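Local structure of molybdopterin molybdotransferase (Pyrococcus horikoshii, 1UZ5) at residues K5-F19 with K275-I289. The protein probably catalyses the magnesium-dependent insertion of molybdate into adenylyl-molybdopterin, releasing Mo-molybdopterin and AMP. Sequence-based numbering, arbitrary orientation.
Sequences KVVPLEKALEVVQSF and KVHGIAIQPGKPTII. With SO4 (sulfate ion), chain E.
A12 and I279 meet near the middle of the apolar layer, CB of A12 lying 3.9 Å from CD1 of I279, while CD1 of I289 approaches the same methyl group. One turn further along the helix, V15 straddles the bulge formed by K275 and V276 opposite I289: its CG1 rests on CB of K275 at 3.7 Å and its CG2 on CG2 of V276. I289 sets CG1 anti to its carbonyl carbon (chi1 -57°), which leaves CG2 to meet the edge of the F19 ring in the ring plane, 3.6 Å from CE2. These pairs set helix 9-18 against strands 273-277 and 288-292, at the edge of the mixed sheet of the probable molybdopterin-binding domain; L318 of helix 304-322 and F298 border the same layer through V16. Ahead of the helix, P8 takes the N-cap position and V7 forms a single beta bridge with I279. V7 N donates to G278 O at 3.3 Å, and V7 O accepts from A280 N at 2.9 Å; both donors stand more than 40° out of the acceptor's carbonyl plane. Beside this bridge V6 CG1 presses on the A280 backbone, 3.0 Å from A280 N and tight against CA as well. At the polar edge the backbone N of K285 donates to sulfate O4 (3.0 Å, 155° at the hydrogen), and R346 also bonds this ion, probably acquired from the crystallisation liquor. Q282 bends at chi2, bringing OE1 to 3.1 Å from sulfate O3; an alanine here would probably open a gap beside O3, leaving the sulfate less closely confined.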
ATOM      1  N   LYS A   5      -0.383  24.279 -28.323  1.00 73.78           N
ATOM      2  CA  LYS A   5      -0.188  22.981 -29.033  1.00 74.89           C
ATOM      3  C   LYS A   5      -0.720  21.843 -28.161  1.00 75.68           C
ATOM      4  O   LYS A   5       0.040  21.181 -27.455  1.00 79.82           O
ATOM      5  CB  LYS A   5       1.301  22.764 -29.326  1.00 72.36           C
ATOM      6  CG  LYS A   5       1.611  21.809 -30.482  1.00 74.18           C
ATOM      7  CD  LYS A   5       1.109  20.393 -30.233  1.00 74.02           C
ATOM      8  CE  LYS A   5      -0.090  20.054 -31.113  1.00 76.15           C
ATOM      9  NZ  LYS A   5      -1.269  20.934 -30.874  1.00 73.17           N
ATOM     10  N   VAL A   6      -2.031  21.624 -28.219  1.00 68.55           N
ATOM     11  CA  VAL A   6      -2.680  20.576 -27.438  1.00 62.79           C
ATOM     12  C   VAL A   6      -2.405  19.179 -27.983  1.00 65.83           C
ATOM     13  O   VAL A   6      -2.402  18.961 -29.194  1.00 64.23           O
ATOM     14  CB  VAL A   6      -4.203  20.797 -27.388  1.00 62.40           C
ATOM     15  CG1 VAL A   6      -4.893  19.560 -26.850  1.00 63.04           C
ATOM     16  CG2 VAL A   6      -4.520  22.000 -26.514  1.00 56.45           C
ATOM     17  N   VAL A   7      -2.184  18.233 -27.074  1.00 65.36           N
ATOM     18  CA  VAL A   7      -1.900  16.849 -27.437  1.00 57.69           C
ATOM     19  C   VAL A   7      -2.860  15.904 -26.702  1.00 58.00           C
ATOM     20  O   VAL A   7      -3.357  16.230 -25.626  1.00 59.83           O
ATOM     21  CB  VAL A   7      -0.442  16.483 -27.067  1.00 53.89           C
ATOM     22  CG1 VAL A   7      -0.319  16.260 -25.569  1.00 51.06           C
ATOM     23  CG2 VAL A   7       0.004  15.265 -27.839  1.00 61.69           C
ATOM     24  N   PRO A   8      -3.146  14.726 -27.286  1.00 57.19           N
ATOM     25  CA  PRO A   8      -4.054  13.776 -26.634  1.00 55.46           C
ATOM     26  C   PRO A   8      -3.539  13.322 -25.269  1.00 51.43           C
ATOM     27  O   PRO A   8      -2.341  13.383 -24.994  1.00 45.37           O
ATOM     28  CB  PRO A   8      -4.116  12.624 -27.631  1.00 52.28           C
ATOM     29  CG  PRO A   8      -3.962  13.317 -28.944  1.00 58.90           C
ATOM     30  CD  PRO A   8      -2.841  14.291 -28.660  1.00 60.96           C
ATOM     31  N   LEU A   9      -4.453  12.868 -24.418  1.00 47.66           N
ATOM     32  CA  LEU A   9      -4.089  12.400 -23.089  1.00 48.61           C
ATOM     33  C   LEU A   9      -3.074  11.270 -23.194  1.00 46.61           C
ATOM     34  O   LEU A   9      -2.052  11.271 -22.506  1.00 49.86           O
ATOM     35  CB  LEU A   9      -5.334  11.907 -22.344  1.00 46.60           C
ATOM     36  CG  LEU A   9      -5.123  11.295 -20.952  1.00 44.28           C
ATOM     37  CD1 LEU A   9      -4.418  12.291 -20.045  1.00 32.40           C
ATOM     38  CD2 LEU A   9      -6.467  10.898 -20.363  1.00 39.59           C
ATOM     39  N   GLU A  10      -3.355  10.312 -24.070  1.00 49.87           N
ATOM     40  CA  GLU A  10      -2.470   9.172 -24.258  1.00 49.16           C
ATOM     41  C   GLU A  10      -1.023   9.604 -24.450  1.00 52.15           C
ATOM     42  O   GLU A  10      -0.105   8.971 -23.927  1.00 49.04           O
ATOM     43  CB  GLU A  10      -2.925   8.341 -25.458  1.00 57.00           C
ATOM     44  CG  GLU A  10      -2.035   7.144 -25.744  1.00 66.48           C
ATOM     45  CD  GLU A  10      -1.833   6.270 -24.522  1.00 74.35           C
ATOM     46  OE1 GLU A  10      -2.843   5.833 -23.930  1.00 73.90           O
ATOM     47  OE2 GLU A  10      -0.664   6.017 -24.155  1.00 76.02           O
ATOM     48  N   LYS A  11      -0.814  10.684 -25.198  1.00 47.18           N
ATOM     49  CA  LYS A  11       0.541  11.165 -25.424  1.00 51.69           C
ATOM     50  C   LYS A  11       1.121  11.685 -24.121  1.00 47.46           C
ATOM     51  O   LYS A  11       2.259  11.373 -23.769  1.00 44.54           O
ATOM     52  CB  LYS A  11       0.560  12.278 -26.472  1.00 57.12           C
ATOM     53  CG  LYS A  11       1.943  12.882 -26.687  1.00 63.66           C
ATOM     54  CD  LYS A  11       2.947  11.828 -27.144  1.00 77.20           C
ATOM     55  CE  LYS A  11       4.356  12.396 -27.222  1.00 73.01           C
ATOM     56  NZ  LYS A  11       4.446  13.537 -28.174  1.00 85.00           N
ATOM     57  N   ALA A  12       0.334  12.486 -23.408  1.00 48.85           N
ATOM     58  CA  ALA A  12       0.773  13.044 -22.133  1.00 46.80           C
ATOM     59  C   ALA A  12       1.097  11.905 -21.169  1.00 41.93           C
ATOM     60  O   ALA A  12       2.033  12.001 -20.376  1.00 38.61           O
ATOM     61  CB  ALA A  12      -0.310  13.937 -21.550  1.00 41.52           C
ATOM     62  N   LEU A  13       0.322  10.824 -21.248  1.00 38.60           N
ATOM     63  CA  LEU A  13       0.548   9.669 -20.386  1.00 40.72           C
ATOM     64  C   LEU A  13       1.852   8.978 -20.765  1.00 48.14           C
ATOM     65  O   LEU A  13       2.628   8.578 -19.896  1.00 44.24           O
ATOM     66  CB  LEU A  13      -0.616   8.682 -20.491  1.00 39.26           C
ATOM     67  CG  LEU A  13      -1.944   9.151 -19.895  1.00 39.14           C
ATOM     68  CD1 LEU A  13      -3.024   8.107 -20.131  1.00 39.05           C
ATOM     69  CD2 LEU A  13      -1.762   9.403 -18.406  1.00 45.73           C
ATOM     70  N   GLU A  14       2.091   8.844 -22.068  1.00 46.69           N
ATOM     71  CA  GLU A  14       3.314   8.212 -22.549  1.00 40.85           C
ATOM     72  C   GLU A  14       4.523   9.016 -22.093  1.00 39.03           C
ATOM     73  O   GLU A  14       5.556   8.451 -21.742  1.00 41.13           O
ATOM     74  CB  GLU A  14       3.297   8.116 -24.076  1.00 41.03           C
ATOM     75  CG  GLU A  14       2.288   7.115 -24.614  1.00 60.90           C
ATOM     76  CD  GLU A  14       2.167   7.161 -26.128  1.00 73.63           C
ATOM     77  OE1 GLU A  14       3.214   7.134 -26.811  1.00 82.08           O
ATOM     78  OE2 GLU A  14       1.025   7.219 -26.633  1.00 77.63           O
ATOM     79  N   VAL A  15       4.383  10.339 -22.091  1.00 35.35           N
ATOM     80  CA  VAL A  15       5.467  11.217 -21.667  1.00 35.33           C
ATOM     81  C   VAL A  15       5.823  10.990 -20.200  1.00 38.01           C
ATOM     82  O   VAL A  15       6.997  10.881 -19.848  1.00 47.47           O
ATOM     83  CB  VAL A  15       5.089  12.701 -21.862  1.00 39.11           C
ATOM     84  CG1 VAL A  15       6.188  13.598 -21.309  1.00 38.47           C
ATOM     85  CG2 VAL A  15       4.868  12.984 -23.341  1.00 45.39           C
ATOM     86  N   VAL A  16       4.813  10.925 -19.341  1.00 41.01           N
ATOM     87  CA  VAL A  16       5.064  10.706 -17.919  1.00 41.80           C
ATOM     88  C   VAL A  16       5.708   9.339 -17.727  1.00 38.65           C
ATOM     89  O   VAL A  16       6.630   9.184 -16.927  1.00 33.80           O
ATOM     90  CB  VAL A  16       3.762  10.774 -17.098  1.00 39.61           C
ATOM     91  CG1 VAL A  16       4.057  10.471 -15.634  1.00 39.67           C
ATOM     92  CG2 VAL A  16       3.134  12.158 -17.241  1.00 37.53           C
ATOM     93  N   GLN A  17       5.221   8.353 -18.472  1.00 38.77           N
ATOM     94  CA  GLN A  17       5.768   7.005 -18.390  1.00 47.77           C
ATOM     95  C   GLN A  17       7.252   7.041 -18.725  1.00 47.89           C
ATOM     96  O   GLN A  17       8.033   6.248 -18.201  1.00 55.70           O
ATOM     97  CB  GLN A  17       5.047   6.076 -19.365  1.00 43.59           C
ATOM     98  CG  GLN A  17       3.562   5.928 -19.094  1.00 59.75           C
ATOM     99  CD  GLN A  17       2.882   5.001 -20.079  1.00 66.53           C
ATOM    100  OE1 GLN A  17       3.247   3.834 -20.200  1.00 75.74           O
ATOM    101  NE2 GLN A  17       1.885   5.517 -20.789  1.00 74.01           N
ATOM    102  N   SER A  18       7.641   7.971 -19.593  1.00 43.99           N
ATOM    103  CA  SER A  18       9.041   8.090 -19.986  1.00 43.50           C
ATOM    104  C   SER A  18       9.876   8.598 -18.822  1.00 43.53           C
ATOM    105  O   SER A  18      11.099   8.446 -18.816  1.00 47.44           O
ATOM    106  CB  SER A  18       9.197   9.044 -21.177  1.00 47.60           C
ATOM    107  OG  SER A  18       9.307  10.390 -20.749  1.00 52.76           O
ATOM    108  N   PHE A  19       9.224   9.218 -17.842  1.00 42.55           N
ATOM    109  CA  PHE A  19       9.944   9.720 -16.677  1.00 43.77           C
ATOM    110  C   PHE A  19      10.202   8.556 -15.739  1.00 47.53           C
ATOM    111  O   PHE A  19       9.468   7.567 -15.741  1.00 44.22           O
ATOM    112  CB  PHE A  19       9.136  10.778 -15.915  1.00 46.38           C
ATOM    113  CG  PHE A  19       8.813  12.004 -16.717  1.00 52.64           C
ATOM    114  CD1 PHE A  19       9.695  12.479 -17.685  1.00 50.10           C
ATOM    115  CD2 PHE A  19       7.632  12.704 -16.484  1.00 45.47           C
ATOM    116  CE1 PHE A  19       9.405  13.634 -18.410  1.00 49.47           C
ATOM    117  CE2 PHE A  19       7.333  13.861 -17.202  1.00 43.07           C
ATOM    118  CZ  PHE A  19       8.223  14.327 -18.168  1.00 42.73           C
ATOM    119  N   LYS A 275       7.625  19.414 -22.197  1.00 45.14           N
ATOM    120  CA  LYS A 275       7.248  18.270 -23.018  1.00 46.12           C
ATOM    121  C   LYS A 275       5.803  18.424 -23.481  1.00 47.65           C
ATOM    122  O   LYS A 275       5.490  18.237 -24.655  1.00 49.36           O
ATOM    123  CB  LYS A 275       7.382  16.976 -22.214  1.00 51.52           C
ATOM    124  CG  LYS A 275       8.795  16.653 -21.747  1.00 61.66           C
ATOM    125  CD  LYS A 275       9.624  16.031 -22.856  1.00 69.00           C
ATOM    126  CE  LYS A 275      10.970  15.552 -22.333  1.00 66.13           C
ATOM    127  NZ  LYS A 275      11.735  14.808 -23.372  1.00 68.16           N
ATOM    128  N   VAL A 276       4.927  18.770 -22.547  1.00 47.45           N
ATOM    129  CA  VAL A 276       3.510  18.936 -22.843  1.00 40.11           C
ATOM    130  C   VAL A 276       3.036  20.324 -22.435  1.00 50.02           C
ATOM    131  O   VAL A 276       3.403  20.828 -21.375  1.00 43.77           O
ATOM    132  CB  VAL A 276       2.658  17.893 -22.083  1.00 41.74           C
ATOM    133  CG1 VAL A 276       1.181  18.075 -22.410  1.00 36.39           C
ATOM    134  CG2 VAL A 276       3.119  16.487 -22.437  1.00 42.31           C
ATOM    135  N   HIS A 277       2.234  20.945 -23.293  1.00 52.39           N
ATOM    136  CA  HIS A 277       1.678  22.260 -23.006  1.00 51.53           C
ATOM    137  C   HIS A 277       0.265  22.264 -23.550  1.00 53.64           C
ATOM    138  O   HIS A 277       0.022  22.677 -24.683  1.00 57.31           O
ATOM    139  CB  HIS A 277       2.479  23.374 -23.676  1.00 63.11           C
ATOM    140  CG  HIS A 277       2.067  24.747 -23.239  1.00 74.77           C
ATOM    141  ND1 HIS A 277       2.600  25.895 -23.786  1.00 78.86           N
ATOM    142  CD2 HIS A 277       1.188  25.153 -22.292  1.00 74.59           C
ATOM    143  CE1 HIS A 277       2.066  26.949 -23.194  1.00 83.58           C
ATOM    144  NE2 HIS A 277       1.207  26.526 -22.284  1.00 77.49           N
ATOM    145  N   GLY A 278      -0.665  21.793 -22.731  1.00 46.39           N
ATOM    146  CA  GLY A 278      -2.045  21.728 -23.151  1.00 43.75           C
ATOM    147  C   GLY A 278      -2.387  20.287 -23.453  1.00 43.21           C
ATOM    148  O   GLY A 278      -1.623  19.586 -24.117  1.00 42.47           O
ATOM    149  N   ILE A 279      -3.534  19.838 -22.960  1.00 46.75           N
ATOM    150  CA  ILE A 279      -3.959  18.465 -23.179  1.00 49.89           C
ATOM    151  C   ILE A 279      -5.396  18.463 -23.681  1.00 49.11           C
ATOM    152  O   ILE A 279      -6.230  19.226 -23.196  1.00 49.10           O
ATOM    153  CB  ILE A 279      -3.867  17.645 -21.869  1.00 54.56           C
ATOM    154  CG1 ILE A 279      -2.439  17.708 -21.319  1.00 50.85           C
ATOM    155  CG2 ILE A 279      -4.279  16.197 -22.125  1.00 55.74           C
ATOM    156  CD1 ILE A 279      -2.255  16.995 -19.988  1.00 45.02           C
ATOM    157  N   ALA A 280      -5.674  17.603 -24.655  1.00 48.78           N
ATOM    158  CA  ALA A 280      -7.005  17.504 -25.240  1.00 52.99           C
ATOM    159  C   ALA A 280      -8.001  16.864 -24.280  1.00 48.86           C
ATOM    160  O   ALA A 280      -8.588  15.822 -24.577  1.00 53.61           O
ATOM    161  CB  ALA A 280      -6.940  16.710 -26.546  1.00 50.15           C
ATOM    162  N   ILE A 281      -8.192  17.495 -23.126  1.00 49.11           N
ATOM    163  CA  ILE A 281      -9.123  16.988 -22.126  1.00 48.26           C
ATOM    164  C   ILE A 281      -9.802  18.123 -21.374  1.00 45.73           C
ATOM    165  O   ILE A 281      -9.392  19.280 -21.470  1.00 48.90           O
ATOM    166  CB  ILE A 281      -8.410  16.090 -21.091  1.00 46.06           C
ATOM    167  CG1 ILE A 281      -7.304  16.886 -20.394  1.00 50.10           C
ATOM    168  CG2 ILE A 281      -7.852  14.847 -21.774  1.00 50.48           C
ATOM    169  CD1 ILE A 281      -6.582  16.119 -19.301  1.00 46.35           C
ATOM    170  N   GLN A 282     -10.843  17.774 -20.625  1.00 50.73           N
ATOM    171  CA  GLN A 282     -11.598  18.732 -19.827  1.00 58.83           C
ATOM    172  C   GLN A 282     -11.871  18.134 -18.447  1.00 61.53           C
ATOM    173  O   GLN A 282     -12.551  17.114 -18.332  1.00 66.00           O
ATOM    174  CB  GLN A 282     -12.922  19.070 -20.525  1.00 60.52           C
ATOM    175  CG  GLN A 282     -14.049  19.495 -19.588  1.00 75.01           C
ATOM    176  CD  GLN A 282     -13.672  20.666 -18.704  1.00 81.62           C
ATOM    177  OE1 GLN A 282     -13.359  21.750 -19.192  1.00 93.70           O
ATOM    178  NE2 GLN A 282     -13.700  20.451 -17.393  1.00 80.88           N
ATOM    179  N   PRO A 283     -11.341  18.760 -17.382  1.00 58.95           N
ATOM    180  CA  PRO A 283     -10.516  19.971 -17.385  1.00 53.60           C
ATOM    181  C   PRO A 283      -9.040  19.633 -17.551  1.00 57.72           C
ATOM    182  O   PRO A 283      -8.678  18.471 -17.726  1.00 65.87           O
ATOM    183  CB  PRO A 283     -10.802  20.565 -16.018  1.00 57.02           C
ATOM    184  CG  PRO A 283     -10.832  19.332 -15.166  1.00 56.13           C
ATOM    185  CD  PRO A 283     -11.670  18.367 -15.998  1.00 62.51           C
ATOM    186  N   GLY A 284      -8.190  20.651 -17.483  1.00 55.73           N
ATOM    187  CA  GLY A 284      -6.764  20.420 -17.619  1.00 59.92           C
ATOM    188  C   GLY A 284      -6.232  20.761 -18.994  1.00 63.19           C
ATOM    189  O   GLY A 284      -5.111  20.393 -19.344  1.00 62.01           O
ATOM    190  N   LYS A 285      -7.043  21.460 -19.781  1.00 63.49           N
ATOM    191  CA  LYS A 285      -6.646  21.860 -21.121  1.00 60.45           C
ATOM    192  C   LYS A 285      -5.263  22.515 -21.118  1.00 60.67           C
ATOM    193  O   LYS A 285      -4.402  22.147 -21.911  1.00 64.65           O
ATOM    194  CB  LYS A 285      -7.678  22.829 -21.705  1.00 65.73           C
ATOM    195  CG  LYS A 285      -7.308  23.415 -23.058  1.00 76.03           C
ATOM    196  CD  LYS A 285      -8.339  24.444 -23.503  1.00 83.89           C
ATOM    197  CE  LYS A 285      -7.963  25.077 -24.835  1.00 87.67           C
ATOM    198  NZ  LYS A 285      -8.954  26.105 -25.259  1.00 85.32           N
ATOM    199  N   PRO A 286      -5.029  23.486 -20.216  1.00 53.38           N
ATOM    200  CA  PRO A 286      -3.735  24.172 -20.143  1.00 54.96           C
ATOM    201  C   PRO A 286      -2.632  23.461 -19.349  1.00 54.18           C
ATOM    202  O   PRO A 286      -1.537  24.003 -19.188  1.00 48.67           O
ATOM    203  CB  PRO A 286      -4.107  25.507 -19.514  1.00 54.19           C
ATOM    204  CG  PRO A 286      -5.137  25.091 -18.518  1.00 53.43           C
ATOM    205  CD  PRO A 286      -6.001  24.124 -19.307  1.00 49.92           C
ATOM    206  N   THR A 287      -2.911  22.257 -18.859  1.00 45.73           N
ATOM    207  CA  THR A 287      -1.928  21.509 -18.073  1.00 42.80           C
ATOM    208  C   THR A 287      -0.554  21.428 -18.737  1.00 38.49           C
ATOM    209  O   THR A 287      -0.437  21.171 -19.934  1.00 40.53           O
ATOM    210  CB  THR A 287      -2.429  20.083 -17.774  1.00 43.21           C
ATOM    211  OG1 THR A 287      -3.679  20.160 -17.079  1.00 36.96           O
ATOM    212  CG2 THR A 287      -1.426  19.335 -16.911  1.00 36.93           C
ATOM    213  N   ILE A 288       0.485  21.649 -17.940  1.00 30.37           N
ATOM    214  CA  ILE A 288       1.861  21.622 -18.418  1.00 33.40           C
ATOM    215  C   ILE A 288       2.664  20.468 -17.808  1.00 41.08           C
ATOM    216  O   ILE A 288       2.464  20.103 -16.648  1.00 34.09           O
ATOM    217  CB  ILE A 288       2.587  22.934 -18.048  1.00 32.85           C
ATOM    218  CG1 ILE A 288       1.833  24.128 -18.635  1.00 47.48           C
ATOM    219  CG2 ILE A 288       4.018  22.901 -18.553  1.00 40.02           C
ATOM    220  CD1 ILE A 288       2.343  25.464 -18.138  1.00 52.19           C
ATOM    221  N   ILE A 289       3.569  19.903 -18.600  1.00 37.89           N
ATOM    222  CA  ILE A 289       4.443  18.824 -18.143  1.00 33.25           C
ATOM    223  C   ILE A 289       5.819  19.094 -18.730  1.00 41.45           C
ATOM    224  O   ILE A 289       5.982  19.146 -19.950  1.00 42.54           O
ATOM    225  CB  ILE A 289       3.977  17.438 -18.623  1.00 30.04           C
ATOM    226  CG1 ILE A 289       2.547  17.170 -18.164  1.00 33.27           C
ATOM    227  CG2 ILE A 289       4.898  16.362 -18.055  1.00 34.89           C
ATOM    228  CD1 ILE A 289       1.991  15.856 -18.654  1.00 41.22           C
TER
HETATM  229  S   SO4 E1406     -10.345  23.461 -19.186  1.00 89.80           S
HETATM  230  O1  SO4 E1406     -11.219  24.013 -20.440  1.00 89.62           O
HETATM  231  O2  SO4 E1406      -9.183  24.324 -19.135  1.00 88.30           O
HETATM  232  O3  SO4 E1406     -11.053  23.496 -18.091  1.00 92.26           O
HETATM  233  O4  SO4 E1406      -9.942  22.153 -19.630  1.00 93.97           O